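Local coordinates for protein thiazoline oxidase/subtilisin-like protease (Prochloron didemni, PDB 4H6X) that probably acts as a subtilisin-like serine protease in patellamide maturation, a member of a family of transamidating proteases that process cyanobactin precursors, at residues G334-K337 with V338-Q342; A302-T305 with A306-T310. One frame throughout, in Å; residues are numbered along the deposited sequence.

Contact 1 of 2, residues G334-K337 with V338-Q342; sequences GAMK and VLFGQ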
loop_
_atom_site.group_PDB
_atom_site.type_symbol
_atom_site.label_atom_id
_atom_site.label_comp_id
_atom_site.label_asym_id
_atom_site.label_seq_id
_atom_site.Cartn_x
_atom_site.Cartn_y
_atom_site.Cartn_z
ATOM N N GLY A 334 -15.262 -14.528 0.146
ATOM C CA GLY A 334 -15.173 -15.369 -1.063
ATOM C C GLY A 334 -13.758 -15.861 -1.361
ATOM O O GLY A 334 -13.552 -17.024 -1.738
ATOM N N ALA A 335 -12.770 -14.976 -1.189
ATOM C CA ALA A 335 -11.372 -15.311 -1.455
ATOM C C ALA A 335 -10.823 -16.310 -0.432
ATOM O O ALA A 335 -10.019 -17.185 -0.767
ATOM C CB ALA A 335 -10.515 -14.047 -1.494
ATOM N N MET A 336 -11.287 -16.192 0.812
ATOM C CA MET A 336 -10.919 -17.143 1.859
ATOM C C MET A 336 -11.454 -18.533 1.526
ATOM O O MET A 336 -10.751 -19.532 1.657
ATOM C CB MET A 336 -11.488 -16.705 3.204
ATOM C CG MET A 336 -10.936 -15.392 3.718
ATOM S SD MET A 336 -9.413 -15.676 4.608
ATOM C CE MET A 336 -10.048 -16.133 6.214
ATOM N N LYS A 337 -12.710 -18.588 1.105
ATOM C CA LYS A 337 -13.313 -19.857 0.709
ATOM C C LYS A 337 -12.498 -20.506 -0.416
ATOM O O LYS A 337 -12.227 -21.703 -0.370
ATOM C CB LYS A 337 -14.773 -19.656 0.305
ATOM C CG LYS A 337 -15.592 -20.937 0.347
ATOM C CD LYS A 337 -16.948 -20.710 1.003
ATOM C CE LYS A 337 -17.863 -19.826 0.164
ATOM N NZ LYS A 337 -18.753 -18.991 1.029
ATOM N N VAL A 338 -12.073 -19.715 -1.399
ATOM C CA VAL A 338 -11.275 -20.241 -2.516
ATOM C C VAL A 338 -9.919 -20.755 -2.034
ATOM O O VAL A 338 -9.476 -21.821 -2.439
ATOM C CB VAL A 338 -11.082 -19.195 -3.648
ATOM C CG1 VAL A 338 -9.962 -19.608 -4.601
ATOM C CG2 VAL A 338 -12.379 -18.989 -4.427
ATOM N N LEU A 339 -9.267 -19.996 -1.158
ATOM C CA LEU A 339 -7.904 -20.307 -0.761
ATOM C C LEU A 339 -7.815 -21.422 0.268
ATOM O O LEU A 339 -6.909 -22.233 0.207
ATOM C CB LEU A 339 -7.190 -19.055 -0.225
ATOM C CG LEU A 339 -6.791 -18.010 -1.268
ATOM C CD1 LEU A 339 -6.515 -16.660 -0.615
ATOM C CD2 LEU A 339 -5.596 -18.507 -2.076
ATOM N N PHE A 340 -8.756 -21.449 1.209
ATOM C CA PHE A 340 -8.659 -22.335 2.365
ATOM C C PHE A 340 -9.918 -23.175 2.615
ATOM O O PHE A 340 -9.926 -24.025 3.506
ATOM C CB PHE A 340 -8.313 -21.528 3.626
ATOM C CG PHE A 340 -7.232 -20.501 3.419
ATOM C CD1 PHE A 340 -5.897 -20.881 3.320
ATOM C CD2 PHE A 340 -7.553 -19.151 3.315
ATOM C CE1 PHE A 340 -4.900 -19.929 3.122
ATOM C CE2 PHE A 340 -6.566 -18.197 3.116
ATOM C CZ PHE A 340 -5.239 -18.585 3.018
ATOM N N GLY A 341 -10.970 -22.941 1.835
ATOM C CA GLY A 341 -12.241 -23.654 2.017
ATOM C C GLY A 341 -12.554 -24.544 0.828
ATOM O O GLY A 341 -11.654 -25.123 0.220
ATOM N N GLN A 342 -13.838 -24.647 0.500
ATOM C CA GLN A 342 -14.300 -25.474 -0.613
ATOM C C GLN A 342 -15.125 -24.593 -1.530
ATOM O O GLN A 342 -16.335 -24.492 -1.356
ATOM C CB GLN A 342 -15.141 -26.671 -0.117
ATOM C CG GLN A 342 -14.403 -27.665 0.781
ATOM C CD GLN A 342 -13.210 -28.317 0.103
ATOM O OE1 GLN A 342 -13.298 -28.770 -1.043
ATOM N NE2 GLN A 342 -12.084 -28.367 0.809
#
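G334 and A335 accept the amides of V338 and L339 in regular i to i+4 bonds, and M336 O takes F340 N at 2.8 Å, as the last turn of helix 332-340 winds down. The next bond, G341 N to K337 O at 2.8 Å, is more bent, with the donor lying 42° out of the carbonyl plane; G341 is the first residue to leave helical angles, and its amide also makes a weak bond to M336 O. One turn apart, the side chains of M336 and F340 cross obliquely. M336 turns CG away from its own carbonyl carbon (chi1 -64°) and bends again at chi2 (-86°), which carries SD to 4.1 Å from F340 CE2. This is a Met-aromatic contact, with the sulfur well off the ring normal. L339 CB sits over one face of the F340 ring, nearer its margin than its centre. With an alanine here in place of F340, the M336 sulfur would probably lose its aromatic neighbour and a gap would open beside L290. On the neighbouring flank, L339 CG sits 3.4 Å from A335 O. M336 and F340 both pack on helix 273-293, M336 also reaches helix 20-26, and A335, V338 and L339 rest on helix 300-309.

Contact 2 of 2, residues A302-T305 with A306-T310; sequences AVRT and ALLKT
R304 and L308, one turn apart on helix 300-309, meet at an angle through their side chains, and L308 N donates to R304 O. The leucine can be followed outward from its backbone. Its CB stands 3.7 Å from R304 O, and CG comes closer to the same oxygen, at 3.4 Å. The first torsion (chi1 -65°) sets CG there, anti to its own carbonyl carbon, and chi2 (166°) then carries CD1 to 3.4 Å from R304 NH1, where it also lies near CG and CZ of that arginine. The methyl approaches the guanidinium obliquely. R304 itself runs extended through chi2 and folds at chi3 (78°), which brings NH1 up to L308 CD1; the guanidinium is held by salt bridges from NH2 to E301 and from NH1 to E248, and NH1 also bonds to T223 O.

V303 and L307 run abreast off the same side of the helix, with V303 CG1 3.9 Å from L307 CD1, and both pack against L287 of helix 273-293. T310 OG1 donates to A306 O at 2.8 Å, joining T310 N there, so that carbonyl has two donors.

The chemistry is divided by side of the helix. V303 and L307 offer hydrocarbon to the core, whereas on another flank L308 lies against a charged group whose position is set largely by its carboxylate partners; pairing with E301 and E248 probably lowers the cost of keeping the guanidinium against the L308 methyl.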
loop_
_atom_site.group_PDB
_atom_site.type_symbol
_atom_site.label_atom_id
_atom_site.label_comp_id
_atom_site.label_asym_id
_atom_site.label_seq_id
_atom_site.Cartn_x
_atom_site.Cartn_y
_atom_site.Cartn_z
ATOM N N ALA A 302 -2.087 -17.642 -6.599
ATOM C CA ALA A 302 -3.335 -18.170 -6.010
ATOM C C ALA A 302 -4.062 -17.037 -5.276
ATOM O O ALA A 302 -5.276 -16.865 -5.434
ATOM C CB ALA A 302 -3.058 -19.350 -5.083
ATOM N N VAL A 303 -3.307 -16.236 -4.517
ATOM C CA VAL A 303 -3.895 -15.109 -3.798
ATOM C C VAL A 303 -4.511 -14.136 -4.788
ATOM O O VAL A 303 -5.675 -13.763 -4.653
ATOM C CB VAL A 303 -2.891 -14.388 -2.859
ATOM C CG1 VAL A 303 -3.509 -13.099 -2.311
ATOM C CG2 VAL A 303 -2.501 -15.301 -1.709
ATOM N N ARG A 304 -3.744 -13.766 -5.811
ATOM C CA ARG A 304 -4.212 -12.814 -6.817
ATOM C C ARG A 304 -5.489 -13.295 -7.507
ATOM O O ARG A 304 -6.451 -12.538 -7.643
ATOM C CB ARG A 304 -3.111 -12.533 -7.859
ATOM C CG ARG A 304 -3.396 -11.346 -8.775
ATOM C CD ARG A 304 -2.317 -11.188 -9.851
ATOM N NE ARG A 304 -2.537 -12.161 -10.911
ATOM C CZ ARG A 304 -3.226 -11.931 -12.029
ATOM N NH1 ARG A 304 -3.749 -10.734 -12.278
ATOM N NH2 ARG A 304 -3.386 -12.914 -12.903
ATOM N N THR A 305 -5.499 -14.548 -7.945
ATOM C CA THR A 305 -6.644 -15.050 -8.716
ATOM C C THR A 305 -7.869 -15.238 -7.815
ATOM O O THR A 305 -8.987 -14.939 -8.228
ATOM C CB THR A 305 -6.310 -16.361 -9.477
ATOM O OG1 THR A 305 -5.669 -17.281 -8.590
ATOM C CG2 THR A 305 -5.377 -16.078 -10.629
ATOM N N ALA A 306 -7.648 -15.709 -6.585
ATOM C CA ALA A 306 -8.729 -15.833 -5.598
ATOM C C ALA A 306 -9.432 -14.503 -5.357
ATOM O O ALA A 306 -10.666 -14.465 -5.303
ATOM C CB ALA A 306 -8.234 -16.403 -4.278
ATOM N N LEU A 307 -8.648 -13.426 -5.226
ATOM C CA LEU A 307 -9.195 -12.082 -5.073
ATOM C C LEU A 307 -9.950 -11.620 -6.311
ATOM O O LEU A 307 -11.058 -11.078 -6.201
ATOM C CB LEU A 307 -8.103 -11.059 -4.688
ATOM C CG LEU A 307 -7.495 -11.204 -3.293
ATOM C CD1 LEU A 307 -6.229 -10.365 -3.152
ATOM C CD2 LEU A 307 -8.525 -10.870 -2.214
ATOM N N LEU A 308 -9.372 -11.832 -7.492
ATOM C CA LEU A 308 -10.047 -11.388 -8.714
ATOM C C LEU A 308 -11.320 -12.194 -9.032
ATOM O O LEU A 308 -12.347 -11.607 -9.379
ATOM C CB LEU A 308 -9.093 -11.362 -9.915
ATOM C CG LEU A 308 -7.933 -10.352 -9.830
ATOM C CD1 LEU A 308 -6.904 -10.675 -10.900
ATOM C CD2 LEU A 308 -8.417 -8.907 -9.965
ATOM N N LYS A 309 -11.240 -13.519 -8.904
ATOM C CA LYS A 309 -12.368 -14.413 -9.210
ATOM C C LYS A 309 -13.574 -14.196 -8.311
ATOM O O LYS A 309 -14.708 -14.393 -8.736
ATOM C CB LYS A 309 -11.934 -15.888 -9.116
ATOM C CG LYS A 309 -11.091 -16.353 -10.296
ATOM C CD LYS A 309 -11.848 -16.231 -11.615
ATOM C CE LYS A 309 -11.371 -17.277 -12.619
ATOM N NZ LYS A 309 -12.066 -17.144 -13.930
ATOM N N THR A 310 -13.330 -13.782 -7.068
ATOM C CA THR A 310 -14.420 -13.611 -6.106
ATOM C C THR A 310 -14.837 -12.153 -5.973
ATOM O O THR A 310 -15.769 -11.832 -5.215
ATOM C CB THR A 310 -14.029 -14.145 -4.725
ATOM O OG1 THR A 310 -12.947 -13.360 -4.207
ATOM C CG2 THR A 310 -13.614 -15.615 -4.821
#

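Overall arrangement
Coming from the N terminus, the chain runs through the parallel sheet and the long helix 273-293 before reaching contact 2 on helix 300-309; after a part that was not modelled it enters helix 332-340 and contact 1. The two are in series, neither nested nor crossed, and each closes just one or two helical turns. Their centres lie 10 Å apart, and the helices meet directly: V338 CG1 packs 3.7 Å from A306 CB, and T310 CG2 lies 3.6 Å from V338 CG2. N331 bonds to both G334 and T310. Both helices also rest on L287, so helix 273-293 joins them to the subtilase-like body.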